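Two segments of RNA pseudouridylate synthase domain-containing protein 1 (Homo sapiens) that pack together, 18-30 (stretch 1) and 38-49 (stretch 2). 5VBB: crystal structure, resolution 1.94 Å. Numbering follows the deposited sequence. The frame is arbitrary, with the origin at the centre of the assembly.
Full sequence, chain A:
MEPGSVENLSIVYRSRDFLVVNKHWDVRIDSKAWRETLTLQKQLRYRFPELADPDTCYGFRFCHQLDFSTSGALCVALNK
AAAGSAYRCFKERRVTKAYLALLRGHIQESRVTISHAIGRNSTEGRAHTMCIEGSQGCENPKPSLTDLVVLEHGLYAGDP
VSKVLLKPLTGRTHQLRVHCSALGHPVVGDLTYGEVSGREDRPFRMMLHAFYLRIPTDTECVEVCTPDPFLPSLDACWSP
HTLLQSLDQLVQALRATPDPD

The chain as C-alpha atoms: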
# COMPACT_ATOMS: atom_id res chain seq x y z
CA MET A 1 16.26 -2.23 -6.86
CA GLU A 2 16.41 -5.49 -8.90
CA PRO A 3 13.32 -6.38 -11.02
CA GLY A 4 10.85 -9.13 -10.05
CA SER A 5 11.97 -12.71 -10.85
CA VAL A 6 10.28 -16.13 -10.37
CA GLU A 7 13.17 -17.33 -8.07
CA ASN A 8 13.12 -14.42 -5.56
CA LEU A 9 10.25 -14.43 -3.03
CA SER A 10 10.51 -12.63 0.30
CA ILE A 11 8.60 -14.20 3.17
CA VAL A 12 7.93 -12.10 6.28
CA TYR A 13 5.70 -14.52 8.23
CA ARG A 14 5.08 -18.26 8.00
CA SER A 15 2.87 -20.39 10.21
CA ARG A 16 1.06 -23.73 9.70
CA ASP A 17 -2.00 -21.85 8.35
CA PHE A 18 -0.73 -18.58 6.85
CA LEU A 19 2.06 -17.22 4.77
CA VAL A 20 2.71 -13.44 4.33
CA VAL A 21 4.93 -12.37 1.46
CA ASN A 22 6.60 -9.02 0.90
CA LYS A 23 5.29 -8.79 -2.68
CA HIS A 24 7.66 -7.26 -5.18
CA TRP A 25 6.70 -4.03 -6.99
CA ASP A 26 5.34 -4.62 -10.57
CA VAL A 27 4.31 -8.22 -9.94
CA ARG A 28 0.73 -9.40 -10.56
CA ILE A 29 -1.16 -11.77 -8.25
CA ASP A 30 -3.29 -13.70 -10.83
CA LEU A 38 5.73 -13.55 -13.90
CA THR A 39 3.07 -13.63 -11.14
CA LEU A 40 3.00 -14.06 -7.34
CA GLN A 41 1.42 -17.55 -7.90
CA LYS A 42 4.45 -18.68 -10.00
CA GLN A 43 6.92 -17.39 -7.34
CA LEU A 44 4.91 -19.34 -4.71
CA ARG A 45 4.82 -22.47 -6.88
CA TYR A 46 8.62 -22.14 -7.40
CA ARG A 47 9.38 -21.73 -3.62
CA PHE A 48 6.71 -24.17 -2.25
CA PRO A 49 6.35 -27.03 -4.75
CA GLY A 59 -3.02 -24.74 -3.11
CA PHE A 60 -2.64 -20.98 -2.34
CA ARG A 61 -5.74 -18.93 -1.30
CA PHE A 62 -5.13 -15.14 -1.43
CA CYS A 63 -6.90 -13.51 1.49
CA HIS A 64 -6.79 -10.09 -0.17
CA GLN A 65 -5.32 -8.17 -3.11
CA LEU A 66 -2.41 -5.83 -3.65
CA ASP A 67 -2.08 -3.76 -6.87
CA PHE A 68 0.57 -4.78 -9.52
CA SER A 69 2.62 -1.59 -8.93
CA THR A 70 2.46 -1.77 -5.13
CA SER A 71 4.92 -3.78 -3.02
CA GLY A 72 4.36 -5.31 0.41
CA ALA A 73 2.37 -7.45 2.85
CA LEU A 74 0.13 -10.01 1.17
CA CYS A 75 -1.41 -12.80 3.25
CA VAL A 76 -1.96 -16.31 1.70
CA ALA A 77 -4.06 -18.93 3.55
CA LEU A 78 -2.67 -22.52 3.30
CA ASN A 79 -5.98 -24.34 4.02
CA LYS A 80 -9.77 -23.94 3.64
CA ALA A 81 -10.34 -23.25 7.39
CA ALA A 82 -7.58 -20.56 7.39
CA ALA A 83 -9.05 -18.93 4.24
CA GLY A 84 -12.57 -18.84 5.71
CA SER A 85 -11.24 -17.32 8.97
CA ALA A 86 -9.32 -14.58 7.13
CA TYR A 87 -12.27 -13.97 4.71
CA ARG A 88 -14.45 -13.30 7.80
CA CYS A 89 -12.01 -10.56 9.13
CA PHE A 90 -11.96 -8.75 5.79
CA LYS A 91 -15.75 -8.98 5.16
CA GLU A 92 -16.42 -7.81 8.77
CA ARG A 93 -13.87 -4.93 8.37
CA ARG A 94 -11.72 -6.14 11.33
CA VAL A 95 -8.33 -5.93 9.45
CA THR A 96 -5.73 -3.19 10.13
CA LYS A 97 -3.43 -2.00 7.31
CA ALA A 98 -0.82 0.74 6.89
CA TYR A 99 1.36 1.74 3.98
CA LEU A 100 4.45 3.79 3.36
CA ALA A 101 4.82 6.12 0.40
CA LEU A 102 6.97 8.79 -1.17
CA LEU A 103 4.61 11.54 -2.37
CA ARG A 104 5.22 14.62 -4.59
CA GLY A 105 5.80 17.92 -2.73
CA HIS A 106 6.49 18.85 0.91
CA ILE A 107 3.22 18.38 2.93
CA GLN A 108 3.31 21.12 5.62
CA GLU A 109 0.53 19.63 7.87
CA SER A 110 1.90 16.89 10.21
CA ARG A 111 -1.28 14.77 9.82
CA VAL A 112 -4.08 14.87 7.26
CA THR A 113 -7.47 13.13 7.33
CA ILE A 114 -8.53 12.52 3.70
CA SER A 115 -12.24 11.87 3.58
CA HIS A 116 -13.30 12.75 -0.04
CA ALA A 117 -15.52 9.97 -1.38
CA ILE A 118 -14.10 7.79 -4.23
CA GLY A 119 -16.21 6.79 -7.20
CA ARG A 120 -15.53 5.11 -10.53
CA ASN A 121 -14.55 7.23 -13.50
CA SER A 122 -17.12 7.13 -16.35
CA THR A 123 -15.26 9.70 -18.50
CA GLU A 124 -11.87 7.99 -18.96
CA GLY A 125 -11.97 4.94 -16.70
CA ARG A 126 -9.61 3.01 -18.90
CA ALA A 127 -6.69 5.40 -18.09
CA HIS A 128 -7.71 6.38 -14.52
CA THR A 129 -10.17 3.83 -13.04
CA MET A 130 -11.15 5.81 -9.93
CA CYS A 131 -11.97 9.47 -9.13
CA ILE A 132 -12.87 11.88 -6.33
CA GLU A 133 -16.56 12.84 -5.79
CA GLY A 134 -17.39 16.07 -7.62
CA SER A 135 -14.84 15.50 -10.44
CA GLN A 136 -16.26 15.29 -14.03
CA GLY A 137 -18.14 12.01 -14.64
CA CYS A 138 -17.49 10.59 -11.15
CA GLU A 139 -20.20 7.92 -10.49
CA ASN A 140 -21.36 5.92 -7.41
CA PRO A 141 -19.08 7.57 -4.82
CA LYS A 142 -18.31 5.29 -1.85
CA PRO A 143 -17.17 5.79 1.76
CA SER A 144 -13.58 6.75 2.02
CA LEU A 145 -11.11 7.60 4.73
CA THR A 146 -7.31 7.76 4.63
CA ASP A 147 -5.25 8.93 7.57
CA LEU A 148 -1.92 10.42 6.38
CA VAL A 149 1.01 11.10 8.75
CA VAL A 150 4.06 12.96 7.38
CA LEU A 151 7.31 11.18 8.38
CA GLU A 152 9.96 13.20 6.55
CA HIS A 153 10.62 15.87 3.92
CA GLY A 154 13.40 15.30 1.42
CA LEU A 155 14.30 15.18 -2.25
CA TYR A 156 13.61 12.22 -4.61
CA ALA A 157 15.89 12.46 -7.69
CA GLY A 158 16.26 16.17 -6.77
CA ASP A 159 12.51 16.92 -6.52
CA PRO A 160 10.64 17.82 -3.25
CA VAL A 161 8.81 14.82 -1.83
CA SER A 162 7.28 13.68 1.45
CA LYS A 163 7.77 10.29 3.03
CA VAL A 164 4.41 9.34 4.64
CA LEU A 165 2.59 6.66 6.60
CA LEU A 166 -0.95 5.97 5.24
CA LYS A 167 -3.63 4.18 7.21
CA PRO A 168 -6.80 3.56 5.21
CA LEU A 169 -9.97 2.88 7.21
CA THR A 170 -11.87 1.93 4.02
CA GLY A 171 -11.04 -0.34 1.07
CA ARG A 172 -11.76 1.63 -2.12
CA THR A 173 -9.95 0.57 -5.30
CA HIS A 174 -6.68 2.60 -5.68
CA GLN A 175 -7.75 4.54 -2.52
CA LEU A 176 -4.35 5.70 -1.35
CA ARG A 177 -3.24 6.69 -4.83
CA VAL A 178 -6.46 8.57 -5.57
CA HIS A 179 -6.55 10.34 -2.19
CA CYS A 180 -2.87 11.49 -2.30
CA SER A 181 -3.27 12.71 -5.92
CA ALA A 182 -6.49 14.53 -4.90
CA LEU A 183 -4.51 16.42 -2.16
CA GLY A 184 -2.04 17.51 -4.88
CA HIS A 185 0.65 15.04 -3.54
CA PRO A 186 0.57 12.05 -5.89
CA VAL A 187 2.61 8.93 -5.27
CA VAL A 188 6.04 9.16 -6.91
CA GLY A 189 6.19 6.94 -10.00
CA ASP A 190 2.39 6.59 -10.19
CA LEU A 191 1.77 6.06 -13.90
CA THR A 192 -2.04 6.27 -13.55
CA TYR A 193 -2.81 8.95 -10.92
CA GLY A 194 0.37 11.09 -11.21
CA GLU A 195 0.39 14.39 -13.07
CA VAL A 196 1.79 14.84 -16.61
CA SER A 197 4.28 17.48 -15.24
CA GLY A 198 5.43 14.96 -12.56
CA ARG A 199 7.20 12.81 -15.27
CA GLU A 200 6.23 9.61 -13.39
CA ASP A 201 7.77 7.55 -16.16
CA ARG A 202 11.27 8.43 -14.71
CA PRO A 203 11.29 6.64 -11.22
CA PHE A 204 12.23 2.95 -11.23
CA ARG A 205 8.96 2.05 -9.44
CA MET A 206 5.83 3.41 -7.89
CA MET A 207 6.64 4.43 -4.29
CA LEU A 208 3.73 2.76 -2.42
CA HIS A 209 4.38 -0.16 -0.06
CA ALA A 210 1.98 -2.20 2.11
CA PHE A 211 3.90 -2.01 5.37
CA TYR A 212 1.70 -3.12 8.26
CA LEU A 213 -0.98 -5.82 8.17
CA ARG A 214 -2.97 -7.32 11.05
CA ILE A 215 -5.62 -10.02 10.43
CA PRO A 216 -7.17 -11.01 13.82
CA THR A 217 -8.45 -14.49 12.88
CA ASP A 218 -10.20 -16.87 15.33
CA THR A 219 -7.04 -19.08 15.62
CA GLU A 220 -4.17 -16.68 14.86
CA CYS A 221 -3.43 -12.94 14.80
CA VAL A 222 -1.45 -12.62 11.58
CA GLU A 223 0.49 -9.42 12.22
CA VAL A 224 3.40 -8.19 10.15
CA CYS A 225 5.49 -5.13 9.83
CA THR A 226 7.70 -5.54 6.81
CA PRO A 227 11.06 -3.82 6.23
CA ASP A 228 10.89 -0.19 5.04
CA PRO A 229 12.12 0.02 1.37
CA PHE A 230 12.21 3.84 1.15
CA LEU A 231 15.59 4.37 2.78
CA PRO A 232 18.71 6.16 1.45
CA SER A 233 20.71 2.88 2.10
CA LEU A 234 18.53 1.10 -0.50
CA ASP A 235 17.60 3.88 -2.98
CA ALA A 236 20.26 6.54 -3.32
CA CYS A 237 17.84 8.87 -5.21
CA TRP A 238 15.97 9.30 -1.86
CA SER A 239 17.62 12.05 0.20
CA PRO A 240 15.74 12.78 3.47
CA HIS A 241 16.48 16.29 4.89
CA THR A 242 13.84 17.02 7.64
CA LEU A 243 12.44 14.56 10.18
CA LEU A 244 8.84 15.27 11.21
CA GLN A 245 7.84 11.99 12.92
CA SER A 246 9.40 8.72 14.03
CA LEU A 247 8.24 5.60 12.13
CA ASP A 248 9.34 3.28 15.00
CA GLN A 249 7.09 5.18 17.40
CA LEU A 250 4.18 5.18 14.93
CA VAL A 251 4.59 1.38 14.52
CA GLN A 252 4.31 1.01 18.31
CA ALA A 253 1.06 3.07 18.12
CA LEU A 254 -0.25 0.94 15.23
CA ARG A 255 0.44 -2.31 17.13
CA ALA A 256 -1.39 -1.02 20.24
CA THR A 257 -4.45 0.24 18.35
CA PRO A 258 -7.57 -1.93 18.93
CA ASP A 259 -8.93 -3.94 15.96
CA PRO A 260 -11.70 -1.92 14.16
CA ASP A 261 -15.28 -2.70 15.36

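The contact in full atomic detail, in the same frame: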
# COMPACT_ATOMS: atom_id res chain seq x y z
N PHE A 18 -0.89 -19.78 7.65
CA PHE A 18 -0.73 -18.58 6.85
C PHE A 18 0.68 -18.35 6.43
O PHE A 18 1.62 -18.69 7.14
CB PHE A 18 -1.23 -17.35 7.62
CG PHE A 18 -2.70 -17.38 7.90
CD1 PHE A 18 -3.61 -17.08 6.90
CD2 PHE A 18 -3.18 -17.76 9.14
CE1 PHE A 18 -4.97 -17.05 7.18
CE2 PHE A 18 -4.54 -17.79 9.40
CZ PHE A 18 -5.43 -17.41 8.42
N LEU A 19 0.81 -17.65 5.33
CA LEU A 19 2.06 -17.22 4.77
C LEU A 19 1.85 -15.75 4.37
O LEU A 19 0.84 -15.46 3.75
CB LEU A 19 2.36 -18.09 3.55
CG LEU A 19 3.48 -17.73 2.64
CD1 LEU A 19 4.77 -17.58 3.40
CD2 LEU A 19 3.65 -18.78 1.58
N VAL A 20 2.76 -14.86 4.73
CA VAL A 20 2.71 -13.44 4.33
C VAL A 20 3.97 -13.17 3.55
O VAL A 20 5.08 -13.34 4.06
CB VAL A 20 2.54 -12.40 5.47
CG1 VAL A 20 2.34 -10.99 4.92
CG2 VAL A 20 1.41 -12.77 6.39
N VAL A 21 3.80 -12.71 2.31
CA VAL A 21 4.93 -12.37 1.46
C VAL A 21 5.10 -10.88 1.47
O VAL A 21 4.16 -10.14 1.77
CB VAL A 21 4.80 -12.93 0.01
CG1 VAL A 21 4.62 -14.44 0.00
CG2 VAL A 21 3.65 -12.27 -0.75
N ASN A 22 6.30 -10.43 1.12
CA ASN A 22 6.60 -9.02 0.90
C ASN A 22 6.63 -8.95 -0.64
O ASN A 22 7.63 -9.27 -1.28
CB ASN A 22 7.94 -8.64 1.55
CG ASN A 22 8.32 -7.21 1.34
OD1 ASN A 22 7.57 -6.44 0.76
ND2 ASN A 22 9.49 -6.83 1.81
N LYS A 23 5.46 -8.72 -1.23
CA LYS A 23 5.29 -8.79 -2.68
C LYS A 23 6.18 -7.76 -3.36
O LYS A 23 6.31 -6.65 -2.89
CB LYS A 23 3.81 -8.56 -3.09
CG LYS A 23 3.54 -8.79 -4.59
CD LYS A 23 2.10 -8.46 -4.98
CE LYS A 23 1.79 -7.02 -5.29
NZ LYS A 23 2.46 -6.46 -6.47
N HIS A 24 6.77 -8.14 -4.46
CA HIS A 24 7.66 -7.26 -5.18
C HIS A 24 6.81 -6.26 -5.97
O HIS A 24 5.67 -6.56 -6.35
CB HIS A 24 8.53 -8.11 -6.12
CG HIS A 24 9.76 -7.42 -6.62
ND1 HIS A 24 9.70 -6.51 -7.66
CD2 HIS A 24 11.05 -7.57 -6.25
CE1 HIS A 24 10.95 -6.14 -7.89
NE2 HIS A 24 11.79 -6.74 -7.06
N TRP A 25 7.36 -5.05 -6.17
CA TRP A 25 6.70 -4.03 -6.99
C TRP A 25 6.62 -4.57 -8.45
O TRP A 25 7.48 -5.35 -8.87
CB TRP A 25 7.44 -2.67 -6.95
CG TRP A 25 8.92 -2.75 -7.22
CD1 TRP A 25 9.90 -3.03 -6.31
CD2 TRP A 25 9.57 -2.61 -8.48
NE1 TRP A 25 11.11 -3.10 -6.93
CE2 TRP A 25 10.95 -2.82 -8.27
CE3 TRP A 25 9.13 -2.29 -9.77
CZ2 TRP A 25 11.90 -2.72 -9.29
CZ3 TRP A 25 10.07 -2.19 -10.80
CH2 TRP A 25 11.43 -2.40 -10.56
N ASP A 26 5.56 -4.22 -9.18
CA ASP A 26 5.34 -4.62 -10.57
C ASP A 26 5.33 -6.13 -10.73
O ASP A 26 5.98 -6.69 -11.62
CB ASP A 26 6.34 -3.97 -11.55
CG ASP A 26 6.08 -2.51 -11.82
OD1 ASP A 26 5.31 -1.90 -11.06
OD2 ASP A 26 6.78 -1.93 -12.68
N VAL A 27 4.55 -6.79 -9.87
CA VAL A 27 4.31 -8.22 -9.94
C VAL A 27 2.82 -8.42 -9.72
O VAL A 27 2.28 -7.95 -8.73
CB VAL A 27 5.16 -9.05 -8.94
CG1 VAL A 27 4.68 -10.50 -8.90
CG2 VAL A 27 6.63 -8.99 -9.33
N ARG A 28 2.16 -9.13 -10.62
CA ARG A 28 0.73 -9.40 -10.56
C ARG A 28 0.41 -10.62 -9.73
O ARG A 28 1.14 -11.60 -9.78
CB ARG A 28 0.22 -9.63 -12.00
CG ARG A 28 -1.27 -9.32 -12.16
CD ARG A 28 -1.65 -9.23 -13.62
NE ARG A 28 -0.70 -8.41 -14.39
CZ ARG A 28 -0.69 -7.08 -14.45
NH1 ARG A 28 -1.61 -6.37 -13.80
NH2 ARG A 28 0.22 -6.45 -15.18
N ILE A 29 -0.73 -10.62 -9.04
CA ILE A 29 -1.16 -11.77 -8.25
C ILE A 29 -1.62 -12.93 -9.18
O ILE A 29 -1.02 -14.03 -9.18
CB ILE A 29 -2.25 -11.37 -7.25
CG1 ILE A 29 -1.63 -10.46 -6.16
CG2 ILE A 29 -2.93 -12.61 -6.63
CD1 ILE A 29 -2.54 -10.08 -5.09
N ASP A 30 -2.71 -12.70 -9.94
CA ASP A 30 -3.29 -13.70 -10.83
C ASP A 30 -2.69 -13.58 -12.22
O ASP A 30 -2.28 -14.59 -12.78
CB ASP A 30 -4.82 -13.55 -10.90
CG ASP A 30 -5.54 -13.78 -9.59
OD1 ASP A 30 -5.08 -14.63 -8.80
OD2 ASP A 30 -6.59 -13.14 -9.37
N LEU A 38 5.32 -13.76 -15.30
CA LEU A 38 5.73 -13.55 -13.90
C LEU A 38 4.55 -13.11 -13.04
O LEU A 38 4.09 -11.97 -13.17
CB LEU A 38 6.85 -12.50 -13.81
CG LEU A 38 7.30 -12.09 -12.40
CD1 LEU A 38 8.05 -13.23 -11.70
CD2 LEU A 38 8.16 -10.84 -12.45
N THR A 39 4.12 -13.96 -12.11
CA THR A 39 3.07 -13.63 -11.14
C THR A 39 3.48 -14.07 -9.75
O THR A 39 4.42 -14.86 -9.61
CB THR A 39 1.75 -14.30 -11.50
OG1 THR A 39 1.92 -15.72 -11.37
CG2 THR A 39 1.24 -13.91 -12.88
N LEU A 40 2.73 -13.63 -8.72
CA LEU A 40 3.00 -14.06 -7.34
C LEU A 40 2.78 -15.59 -7.23
O LEU A 40 3.63 -16.29 -6.69
CB LEU A 40 2.19 -13.28 -6.29
CG LEU A 40 2.45 -13.67 -4.84
CD1 LEU A 40 3.92 -13.62 -4.47
CD2 LEU A 40 1.70 -12.81 -3.95
N GLN A 41 1.70 -16.11 -7.86
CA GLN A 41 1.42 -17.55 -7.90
C GLN A 41 2.63 -18.38 -8.38
O GLN A 41 2.96 -19.39 -7.76
CB GLN A 41 0.21 -17.84 -8.83
CG GLN A 41 -1.13 -17.44 -8.23
CD GLN A 41 -1.78 -18.58 -7.48
OE1 GLN A 41 -1.12 -19.35 -6.78
NE2 GLN A 41 -3.10 -18.70 -7.57
N LYS A 42 3.29 -17.96 -9.47
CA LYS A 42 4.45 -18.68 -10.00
C LYS A 42 5.62 -18.64 -9.01
O LYS A 42 6.26 -19.66 -8.80
CB LYS A 42 4.89 -18.14 -11.38
CG LYS A 42 3.93 -18.49 -12.51
CD LYS A 42 4.49 -18.08 -13.86
CE LYS A 42 3.70 -18.65 -15.02
NZ LYS A 42 4.47 -18.60 -16.29
N GLN A 43 5.87 -17.49 -8.37
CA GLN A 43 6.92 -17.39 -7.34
C GLN A 43 6.63 -18.38 -6.19
O GLN A 43 7.53 -19.09 -5.74
CB GLN A 43 7.01 -15.97 -6.77
CG GLN A 43 7.53 -14.93 -7.78
CD GLN A 43 7.42 -13.51 -7.29
OE1 GLN A 43 6.42 -13.09 -6.69
NE2 GLN A 43 8.44 -12.71 -7.55
N LEU A 44 5.35 -18.44 -5.77
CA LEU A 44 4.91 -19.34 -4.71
C LEU A 44 5.07 -20.79 -5.11
O LEU A 44 5.57 -21.58 -4.31
CB LEU A 44 3.46 -19.05 -4.32
CG LEU A 44 3.31 -17.82 -3.43
CD1 LEU A 44 1.87 -17.30 -3.46
CD2 LEU A 44 3.77 -18.11 -2.02
N ARG A 45 4.65 -21.13 -6.34
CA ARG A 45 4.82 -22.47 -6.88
C ARG A 45 6.31 -22.85 -6.92
O ARG A 45 6.68 -23.99 -6.58
CB ARG A 45 4.24 -22.57 -8.30
CG ARG A 45 2.71 -22.63 -8.35
CD ARG A 45 2.18 -22.56 -9.78
NE ARG A 45 3.03 -23.30 -10.73
CZ ARG A 45 3.07 -24.63 -10.87
NH1 ARG A 45 2.30 -25.41 -10.12
NH2 ARG A 45 3.89 -25.18 -11.76
N TYR A 46 7.18 -21.90 -7.34
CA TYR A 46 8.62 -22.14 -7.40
C TYR A 46 9.20 -22.44 -5.99
O TYR A 46 9.91 -23.42 -5.82
CB TYR A 46 9.33 -20.94 -8.05
CG TYR A 46 10.83 -21.12 -8.18
CD1 TYR A 46 11.68 -20.80 -7.13
CD2 TYR A 46 11.39 -21.63 -9.35
CE1 TYR A 46 13.06 -21.01 -7.23
CE2 TYR A 46 12.76 -21.85 -9.46
CZ TYR A 46 13.60 -21.53 -8.40
OH TYR A 46 14.96 -21.70 -8.47
N ARG A 47 8.88 -21.61 -5.00
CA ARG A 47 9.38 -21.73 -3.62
C ARG A 47 8.75 -22.89 -2.83
O ARG A 47 9.45 -23.53 -2.03
CB ARG A 47 9.11 -20.41 -2.89
CG ARG A 47 9.53 -20.35 -1.41
CD ARG A 47 11.01 -20.49 -1.15
NE ARG A 47 11.28 -20.49 0.30
CZ ARG A 47 11.14 -21.53 1.12
NH1 ARG A 47 10.75 -22.72 0.64
NH2 ARG A 47 11.39 -21.41 2.41
N PHE A 48 7.43 -23.14 -3.00
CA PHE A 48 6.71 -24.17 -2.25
C PHE A 48 6.08 -25.19 -3.15
O PHE A 48 4.85 -25.28 -3.23
CB PHE A 48 5.66 -23.48 -1.35
CG PHE A 48 6.29 -22.49 -0.40
CD1 PHE A 48 7.15 -22.92 0.59
CD2 PHE A 48 6.04 -21.14 -0.53
CE1 PHE A 48 7.74 -22.01 1.46
CE2 PHE A 48 6.60 -20.23 0.37
CZ PHE A 48 7.44 -20.67 1.36
N PRO A 49 6.90 -26.00 -3.85
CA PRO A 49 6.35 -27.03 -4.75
C PRO A 49 5.51 -28.08 -4.01
O PRO A 49 4.35 -28.27 -4.35
CB PRO A 49 7.61 -27.66 -5.37
CG PRO A 49 8.68 -27.40 -4.38
CD PRO A 49 8.37 -26.04 -3.84
O HOH W 1 6.85 -10.97 -5.08

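The most unusual feature of this contact is a carbonyl left without a partner: Ile29 O is buried against the start of the helix 40-47, yet no hydrogen-bond donor meets it anywhere in the model. Its neighbours are largely carbon, with Gln41 CG 3.5 Å and Thr39 CB 3.6 Å from Ile29 O. The preceding carbonyl fares better. Leu40 N donates to Arg28 O at 2.8 Å with an N-H...acceptor angle of 154°, the one direct hydrogen bond between the two stretches. A first-turn amide has no carbonyl of its own helix to bind, and here the loop supplies one. Thr39 caps the same helix from within, its OG1 accepting from Lys42 N at 3.2 Å.

Beyond this polar anchor the packing is apolar. Leu40, the residue most covered by the opposing stretch, points toward the strand 18-23, and its CD2 lies 3.8 Å from Val21 CG2. One turn on, Leu44 CD2 approaches Leu19 CD2 at 3.7 Å and Val21 CG1 at 4.3 Å. Leu19 CD2 also reaches Phe48 CE2 at 3.5 Å, meeting the ring obliquely just past the helix. Leu19 and Val21, alternate residues of the strand, thus face the helix, while Phe18, Val20 and Asn22 stay out of reach.

Val27 extends the apolar surface to the other end of the contact. Its CG2 packs 3.9 Å from Leu38 CD2, and its CG1 sits 3.7 Å from Leu40 N. The loop that carries Val27 is braced internally by Lys23, whose NZ donates to Val27 O at 2.7 Å and to His24 O at 3.2 Å. A water completes the link to the helix, accepting from His24 N at 2.9 Å and donating to Gln43 OE1 at 2.7 Å.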